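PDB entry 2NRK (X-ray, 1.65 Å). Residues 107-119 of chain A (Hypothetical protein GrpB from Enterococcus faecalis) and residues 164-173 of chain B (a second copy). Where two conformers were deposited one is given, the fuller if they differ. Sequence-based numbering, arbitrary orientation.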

ATOM      1  N   GLN A 107      -5.828   9.741  -5.803  1.00 22.68           N
ATOM      2  CA  GLN A 107      -5.738   8.813  -6.922  1.00 22.02           C
ATOM      3  C   GLN A 107      -5.169   7.465  -6.447  1.00 22.05           C
ATOM      4  O   GLN A 107      -4.364   7.417  -5.507  1.00 22.56           O
ATOM      5  N   PHE A 108      -5.590   6.382  -7.099  1.00 22.47           N
ATOM      6  CA  PHE A 108      -5.207   5.025  -6.714  1.00 21.67           C
ATOM      7  C   PHE A 108      -3.673   4.775  -6.567  1.00 22.14           C
ATOM      8  O   PHE A 108      -3.252   3.813  -5.909  1.00 22.97           O
ATOM      9  N   ASP A 109      -2.862   5.594  -7.246  1.00 23.03           N
ATOM     10  CA  ASP A 109      -1.410   5.399  -7.215  1.00 23.91           C
ATOM     11  C   ASP A 109      -0.690   6.227  -6.165  1.00 24.59           C
ATOM     12  O   ASP A 109       0.538   6.139  -6.035  1.00 25.03           O
ATOM     13  N   ASN A 110      -1.460   6.949  -5.347  1.00 24.23           N
ATOM     14  CA  ASN A 110      -0.868   7.630  -4.205  1.00 24.41           C
ATOM     15  C   ASN A 110      -0.818   6.692  -3.017  1.00 24.07           C
ATOM     16  O   ASN A 110      -1.520   6.869  -2.014  1.00 24.35           O
ATOM     17  N   THR A 111       0.004   5.656  -3.146  1.00 22.20           N
ATOM     18  CA  THR A 111       0.034   4.592  -2.123  1.00 23.42           C
ATOM     19  C   THR A 111       0.491   5.101  -0.765  1.00 24.02           C
ATOM     20  O   THR A 111       0.044   4.592   0.262  1.00 22.56           O
ATOM     21  N   GLN A 112       1.396   6.089  -0.738  1.00 24.22           N
ATOM     22  CA  GLN A 112       1.908   6.580   0.551  0.50 24.68           C
ATOM     23  C   GLN A 112       0.785   7.156   1.410  1.00 24.27           C
ATOM     24  O   GLN A 112       0.692   6.843   2.600  1.00 24.12           O
ATOM     25  N   GLU A 113      -0.064   7.995   0.807  1.00 24.05           N
ATOM     26  CA  GLU A 113      -1.142   8.645   1.585  1.00 24.26           C
ATOM     27  C   GLU A 113      -2.232   7.661   1.884  1.00 23.83           C
ATOM     28  O   GLU A 113      -2.776   7.637   2.990  1.00 24.25           O
ATOM     29  N   ILE A 114      -2.564   6.834   0.886  1.00 23.62           N
ATOM     30  CA  ILE A 114      -3.652   5.872   1.126  1.00 22.87           C
ATOM     31  C   ILE A 114      -3.304   4.926   2.265  1.00 23.73           C
ATOM     32  O   ILE A 114      -4.089   4.729   3.195  1.00 22.15           O
ATOM     33  N   LEU A 115      -2.110   4.332   2.200  1.00 22.42           N
ATOM     34  CA  LEU A 115      -1.672   3.444   3.312  1.00 22.37           C
ATOM     35  C   LEU A 115      -1.437   4.158   4.621  1.00 22.27           C
ATOM     36  O   LEU A 115      -1.669   3.569   5.673  1.00 23.29           O
ATOM     37  N   ARG A 116      -1.016   5.426   4.587  1.00 22.94           N
ATOM     38  CA  ARG A 116      -0.812   6.164   5.846  1.00 23.36           C
ATOM     39  C   ARG A 116      -2.115   6.100   6.641  1.00 23.81           C
ATOM     40  O   ARG A 116      -2.115   5.762   7.826  1.00 24.54           O
ATOM     41  N   HIS A 117      -3.232   6.399   5.960  1.00 23.71           N
ATOM     42  CA  HIS A 117      -4.531   6.403   6.626  1.00 24.02           C
ATOM     43  C   HIS A 117      -5.003   5.005   6.981  1.00 23.90           C
ATOM     44  O   HIS A 117      -5.431   4.786   8.105  1.00 23.69           O
ATOM     45  N   LEU A 118      -4.948   4.062   6.032  1.00 23.10           N
ATOM     46  CA  LEU A 118      -5.516   2.741   6.306  1.00 22.48           C
ATOM     47  C   LEU A 118      -4.686   1.993   7.348  1.00 22.43           C
ATOM     48  O   LEU A 118      -5.246   1.335   8.218  1.00 22.01           O
ATOM     49  N   ALA A 119      -3.359   2.071   7.247  1.00 22.32           N
ATOM     50  CA  ALA A 119      -2.533   1.340   8.206  1.00 23.38           C
ATOM     51  C   ALA A 119      -2.774   1.874   9.614  1.00 22.59           C
ATOM     52  O   ALA A 119      -2.897   1.089  10.552  1.00 22.79           O
TER
ATOM     53  N   GLU B 164       0.156  -3.571 -14.303  1.00 23.35           N
ATOM     54  CA  GLU B 164       0.466  -3.029 -12.953  1.00 24.12           C
ATOM     55  C   GLU B 164      -0.547  -1.933 -12.583  1.00 23.99           C
ATOM     56  O   GLU B 164      -0.958  -1.801 -11.413  1.00 23.92           O
ATOM     57  N   LYS B 165      -0.923  -1.137 -13.566  1.00 24.37           N
ATOM     58  CA  LYS B 165      -1.875  -0.057 -13.331  1.00 24.14           C
ATOM     59  C   LYS B 165      -3.263  -0.621 -13.025  1.00 23.45           C
ATOM     60  O   LYS B 165      -3.912  -0.214 -12.055  1.00 24.60           O
ATOM     61  N   GLU B 166      -3.736  -1.567 -13.844  1.00 22.85           N
ATOM     62  CA  GLU B 166      -5.003  -2.236 -13.582  1.00 22.81           C
ATOM     63  C   GLU B 166      -4.975  -2.893 -12.197  1.00 22.42           C
ATOM     64  O   GLU B 166      -5.971  -2.847 -11.453  1.00 22.79           O
ATOM     65  N   ALA B 167      -3.829  -3.499 -11.857  1.00 21.26           N
ATOM     66  CA  ALA B 167      -3.701  -4.252 -10.614  1.00 20.73           C
ATOM     67  C   ALA B 167      -3.806  -3.339  -9.388  1.00 21.17           C
ATOM     68  O   ALA B 167      -4.464  -3.691  -8.404  1.00 22.00           O
ATOM     69  N   LEU B 168      -3.155  -2.175  -9.463  1.00 21.27           N
ATOM     70  CA  LEU B 168      -3.126  -1.257  -8.308  1.00 22.75           C
ATOM     71  C   LEU B 168      -4.525  -0.654  -8.095  1.00 22.72           C
ATOM     72  O   LEU B 168      -4.945  -0.474  -6.949  1.00 23.94           O
ATOM     73  N   LYS B 169      -5.237  -0.360  -9.185  1.00 22.61           N
ATOM     74  CA  LYS B 169      -6.635   0.088  -9.072  1.00 23.00           C
ATOM     75  C   LYS B 169      -7.455  -0.980  -8.339  1.00 23.59           C
ATOM     76  O   LYS B 169      -8.206  -0.674  -7.414  1.00 23.76           O
ATOM     77  N   LYS B 170      -7.288  -2.236  -8.754  1.00 22.96           N
ATOM     78  CA  LYS B 170      -8.074  -3.344  -8.192  1.00 23.49           C
ATOM     79  C   LYS B 170      -7.751  -3.588  -6.717  1.00 22.81           C
ATOM     80  O   LYS B 170      -8.637  -4.014  -5.930  1.00 23.36           O
ATOM     81  N   TYR B 171      -6.500  -3.334  -6.355  1.00 22.27           N
ATOM     82  CA  TYR B 171      -5.983  -3.577  -4.997  1.00 22.99           C
ATOM     83  C   TYR B 171      -6.897  -2.925  -3.934  1.00 22.77           C
ATOM     84  O   TYR B 171      -7.078  -3.469  -2.855  1.00 24.49           O
ATOM     85  N   TRP B 172      -7.452  -1.736  -4.248  1.00 22.58           N
ATOM     86  CA  TRP B 172      -8.230  -0.947  -3.263  1.00 23.35           C
ATOM     87  C   TRP B 172      -9.702  -1.334  -3.202  1.00 23.33           C
ATOM     88  O   TRP B 172     -10.409  -0.936  -2.282  1.00 23.22           O
ATOM     89  N   GLU B 173     -10.168  -2.096  -4.197  1.00 23.93           N
ATOM     90  CA  GLU B 173     -11.608  -2.314  -4.338  1.00 26.76           C
ATOM     91  C   GLU B 173     -12.151  -3.247  -3.276  1.00 27.90           C
ATOM     92  O   GLU B 173     -13.343  -3.166  -2.930  1.00 29.53           O
ATOM     93  OXT GLU B 173     -11.411  -4.065  -2.738  1.00 29.04           O
TER

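Packing of the turn and helix of chain A against the C-terminal end of chain B, two copies of one protein. The contact buries 472 Å², both sides summed, and is built around two aromatic side chains, Phe A108 and Trp B172, each directed toward the opposing stretch and each received by a hollow there. Chain A enters through a type I turn, Gln A107 to Asn A110, which leads into the helix starting at Thr A111; the turn puts Phe A108 at the front, its CA 5.7 Å from that of Lys B169.

Phe A108 (chi1 p) lays its ring along the chain B helix, in a groove formed by Lys B165, Leu B168 and Lys B169. The extended aliphatic chain of Lys B169 (chi1 m, then t throughout) covers one face: its CG lies 3.6 Å from the ring centroid of Phe A108, nearly on the ring normal, a CH-pi contact, and its CE comes 3.6 Å from Phe A108 CE1. NZ is hydrogen-bonded elsewhere in the structure, while the methylenes lie over the ring as an apolar lid. Leu B168 (t, p) meets the ring edge, CG to Phe A108 CD2 at 3.9 Å, while Lys B165, all t, reaches the tip of the ring, CG to Phe A108 CZ at 3.8 Å. Leu B168 is itself a bump: its CD2 fits where the turn meets the helix, 3.8 Å from Asp A109 CA and 4.0 Å from Thr A111 CG2.

Trp B172 (chi1 m, chi2 119°) is the reciprocal knob. Its indole enters a pocket lined by Phe A108, Thr A111, Ile A114, Leu A115 and Leu A118. Ile A114 (m, t) presses its CG2 methyl over one face, 3.5 Å from the centroid of the Trp B172 six-membered ring and 3.4 Å from Trp B172 CZ3. Leu A115 (m, t) points sideways from its CA, yet its CD2 comes within 3.7 Å of Trp B172 CH2 at the ring edge; Leu A118 CD1 approaches Trp B172 CZ3 at 3.9 Å. On the pyrrole side, Phe A108 CB rests 3.9 Å from Trp B172 CD1.

One hydrogen bond crosses the contact: Trp B172 NE1 donates to Phe A108 O (2.9 Å, 156°). The acceptor lies near the indole plane, where the N-H points, and Ile A114 CG2 packs over a face of the same ring. Behind the contact, Gln A107 NE2 donates to Asp A109 OD1 (3.0 Å), linking the residues that precede and follow Phe A108 in the chain.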

ATOM      1  CB  GLN A 107      -4.826   9.381  -8.003  1.00 22.64           C
ATOM      2  CG  GLN A 107      -5.028   8.731  -9.353  1.00 23.89           C
ATOM      3  CD  GLN A 107      -4.449   9.602 -10.454  1.00 25.18           C
ATOM      4  OE1 GLN A 107      -5.131  10.474 -10.993  1.00 24.21           O
ATOM      5  NE2 GLN A 107      -3.177   9.399 -10.752  1.00 25.89           N
ATOM      6  CB  PHE A 108      -5.715   4.025  -7.768  1.00 21.93           C
ATOM      7  CG  PHE A 108      -4.935   4.080  -9.038  1.00 22.02           C
ATOM      8  CD1 PHE A 108      -5.215   5.067  -9.983  1.00 21.73           C
ATOM      9  CD2 PHE A 108      -3.896   3.177  -9.280  1.00 22.18           C
ATOM     10  CE1 PHE A 108      -4.492   5.153 -11.161  1.00 20.92           C
ATOM     11  CE2 PHE A 108      -3.148   3.251 -10.455  1.00 19.54           C
ATOM     12  CZ  PHE A 108      -3.440   4.238 -11.402  1.00 20.43           C
ATOM     13  CB  ASP A 109      -0.772   5.560  -8.593  1.00 24.17           C
ATOM     14  CG  ASP A 109      -1.128   6.861  -9.268  1.00 26.44           C
ATOM     15  OD1 ASP A 109      -1.833   7.714  -8.684  1.00 26.93           O
ATOM     16  OD2 ASP A 109      -0.701   7.000 -10.436  1.00 32.08           O
ATOM     17  CB  ASN A 110      -1.660   8.893  -3.891  1.00 25.13           C
ATOM     18  CG  ASN A 110      -0.865   9.859  -3.010  1.00 28.42           C
ATOM     19  OD1 ASN A 110       0.010   9.444  -2.214  1.00 28.27           O
ATOM     20  ND2 ASN A 110      -1.190  11.140  -3.120  1.00 28.86           N
ATOM     21  CB  THR A 111       0.887   3.415  -2.553  1.00 24.25           C
ATOM     22  OG1 THR A 111       2.265   3.823  -2.690  1.00 24.08           O
ATOM     23  CG2 THR A 111       0.368   2.867  -3.913  1.00 22.64           C
ATOM     24  CB  GLN A 112       3.002   7.640   0.347  0.50 25.10           C
ATOM     25  CG  GLN A 112       4.196   7.176  -0.477  0.50 26.71           C
ATOM     26  CD  GLN A 112       5.239   6.458   0.340  0.50 30.71           C
ATOM     27  OE1 GLN A 112       5.001   5.369   0.843  0.50 31.75           O
ATOM     28  NE2 GLN A 112       6.420   7.062   0.459  0.50 33.25           N
ATOM     29  CB  GLU A 113      -1.688   9.826   0.807  1.00 25.26           C
ATOM     30  CG  GLU A 113      -0.751  11.024   0.968  1.00 25.20           C
ATOM     31  CD  GLU A 113      -0.791  11.515   2.429  1.00 30.84           C
ATOM     32  OE1 GLU A 113      -1.866  11.998   2.881  1.00 31.87           O
ATOM     33  OE2 GLU A 113       0.227  11.400   3.112  1.00 32.16           O
ATOM     34  CB  ILE A 114      -4.011   5.095  -0.170  1.00 22.14           C
ATOM     35  CG1 ILE A 114      -4.554   6.088  -1.228  1.00 22.07           C
ATOM     36  CG2 ILE A 114      -5.026   3.964   0.145  1.00 22.51           C
ATOM     37  CD1 ILE A 114      -4.606   5.506  -2.677  1.00 23.68           C
ATOM     38  CB  LEU A 115      -0.452   2.582   2.940  1.00 23.32           C
ATOM     39  CG  LEU A 115      -0.757   1.502   1.902  1.00 23.15           C
ATOM     40  CD1 LEU A 115       0.463   0.595   1.791  1.00 24.53           C
ATOM     41  CD2 LEU A 115      -1.991   0.609   2.258  1.00 24.73           C
ATOM     42  CB  ARG A 116      -0.451   7.614   5.587  1.00 22.85           C
ATOM     43  CG  ARG A 116      -0.315   8.378   6.936  1.00 23.98           C
ATOM     44  CD  ARG A 116       0.394   9.719   6.686  1.00 25.28           C
ATOM     45  NE  ARG A 116      -0.436  10.646   5.925  1.00 26.15           N
ATOM     46  CZ  ARG A 116      -1.345  11.456   6.458  1.00 28.73           C
ATOM     47  NH1 ARG A 116      -1.610  11.410   7.783  1.00 29.23           N
ATOM     48  NH2 ARG A 116      -2.023  12.288   5.658  1.00 29.70           N
ATOM     49  CB  HIS A 117      -5.587   7.067   5.729  1.00 24.26           C
ATOM     50  CG  HIS A 117      -5.332   8.523   5.488  1.00 25.59           C
ATOM     51  ND1 HIS A 117      -5.322   9.448   6.513  1.00 28.00           N
ATOM     52  CD2 HIS A 117      -5.091   9.216   4.348  1.00 26.35           C
ATOM     53  CE1 HIS A 117      -5.105  10.656   6.010  1.00 27.70           C
ATOM     54  NE2 HIS A 117      -4.938  10.542   4.702  1.00 28.21           N
ATOM     55  CB  LEU A 118      -5.623   1.881   5.025  1.00 23.10           C
ATOM     56  CG  LEU A 118      -6.631   2.433   4.015  1.00 23.66           C
ATOM     57  CD1 LEU A 118      -6.489   1.623   2.688  1.00 25.29           C
ATOM     58  CD2 LEU A 118      -8.068   2.354   4.570  1.00 24.84           C
ATOM     59  CB  ALA A 119      -1.046   1.431   7.828  1.00 24.43           C
TER
ATOM     60  CB  GLU B 164       1.877  -2.442 -12.914  1.00 24.32           C
ATOM     61  CG  GLU B 164       2.962  -3.529 -12.798  1.00 25.56           C
ATOM     62  CD  GLU B 164       4.412  -2.965 -12.847  1.00 25.20           C
ATOM     63  OE1 GLU B 164       4.617  -1.809 -13.297  1.00 28.11           O
ATOM     64  OE2 GLU B 164       5.337  -3.724 -12.413  1.00 27.96           O
ATOM     65  CB  LYS B 165      -1.882   0.884 -14.542  1.00 25.39           C
ATOM     66  CG  LYS B 165      -2.854   2.011 -14.440  1.00 28.80           C
ATOM     67  CD  LYS B 165      -2.497   3.092 -15.499  1.00 34.50           C
ATOM     68  CE  LYS B 165      -3.609   4.112 -15.615  1.00 40.44           C
ATOM     69  NZ  LYS B 165      -3.323   5.156 -16.686  1.00 44.07           N
ATOM     70  CB  GLU B 166      -5.277  -3.316 -14.624  1.00 23.00           C
ATOM     71  CG  GLU B 166      -5.512  -2.756 -16.027  1.00 23.66           C
ATOM     72  CD  GLU B 166      -5.871  -3.832 -17.067  1.00 25.01           C
ATOM     73  OE1 GLU B 166      -5.975  -5.030 -16.734  1.00 27.43           O
ATOM     74  OE2 GLU B 166      -6.049  -3.466 -18.247  1.00 27.45           O
ATOM     75  CB  ALA B 167      -2.355  -4.968 -10.586  1.00 20.67           C
ATOM     76  CB  LEU B 168      -2.073  -0.168  -8.496  1.00 23.33           C
ATOM     77  CG  LEU B 168      -1.756   0.680  -7.245  1.00 22.92           C
ATOM     78  CD1 LEU B 168      -1.391  -0.240  -6.027  1.00 23.69           C
ATOM     79  CD2 LEU B 168      -0.651   1.696  -7.576  1.00 24.77           C
ATOM     80  CB  LYS B 169      -7.246   0.381 -10.450  1.00 23.19           C
ATOM     81  CG  LYS B 169      -6.644   1.622 -11.097  1.00 22.68           C
ATOM     82  CD  LYS B 169      -7.164   1.809 -12.528  1.00 23.16           C
ATOM     83  CE  LYS B 169      -6.603   3.082 -13.158  1.00 28.74           C
ATOM     84  NZ  LYS B 169      -7.179   3.218 -14.531  1.00 29.24           N
ATOM     85  CB  LYS B 170      -7.833  -4.634  -9.020  1.00 24.41           C
ATOM     86  CG  LYS B 170      -8.727  -5.827  -8.595  1.00 28.68           C
ATOM     87  CD  LYS B 170     -10.255  -5.575  -8.808  1.00 30.77           C
ATOM     88  CE  LYS B 170     -10.630  -5.209 -10.243  1.00 32.25           C
ATOM     89  NZ  LYS B 170     -12.103  -4.856 -10.472  1.00 33.59           N
ATOM     90  CB  TYR B 171      -4.548  -3.035  -4.855  1.00 22.50           C
ATOM     91  CG  TYR B 171      -3.926  -3.375  -3.520  1.00 22.91           C
ATOM     92  CD1 TYR B 171      -3.352  -4.648  -3.285  1.00 25.05           C
ATOM     93  CD2 TYR B 171      -3.939  -2.449  -2.464  1.00 23.41           C
ATOM     94  CE1 TYR B 171      -2.795  -4.944  -2.016  1.00 24.50           C
ATOM     95  CE2 TYR B 171      -3.376  -2.745  -1.208  1.00 25.26           C
ATOM     96  CZ  TYR B 171      -2.817  -3.989  -0.979  1.00 26.26           C
ATOM     97  OH  TYR B 171      -2.305  -4.235   0.289  1.00 27.23           O
ATOM     98  CB  TRP B 172      -8.146   0.558  -3.602  1.00 22.39           C
ATOM     99  CG  TRP B 172      -6.772   1.034  -3.673  1.00 22.14           C
ATOM    100  CD1 TRP B 172      -6.147   1.578  -4.761  1.00 22.12           C
ATOM    101  CD2 TRP B 172      -5.786   0.984  -2.625  1.00 21.73           C
ATOM    102  NE1 TRP B 172      -4.865   1.897  -4.453  1.00 21.49           N
ATOM    103  CE2 TRP B 172      -4.595   1.532  -3.151  1.00 22.38           C
ATOM    104  CE3 TRP B 172      -5.795   0.526  -1.290  1.00 21.48           C
ATOM    105  CZ2 TRP B 172      -3.410   1.631  -2.406  1.00 22.79           C
ATOM    106  CZ3 TRP B 172      -4.602   0.630  -0.534  1.00 20.81           C
ATOM    107  CH2 TRP B 172      -3.432   1.183  -1.085  1.00 22.47           C
ATOM    108  CB  GLU B 173     -11.959  -2.825  -5.739  1.00 27.39           C
ATOM    109  CG  GLU B 173     -11.795  -1.750  -6.810  1.00 29.71           C
ATOM    110  CD  GLU B 173     -12.420  -2.154  -8.142  1.00 34.45           C
ATOM    111  OE1 GLU B 173     -13.658  -2.240  -8.215  1.00 39.44           O
ATOM    112  OE2 GLU B 173     -11.674  -2.363  -9.119  1.00 36.82           O
TER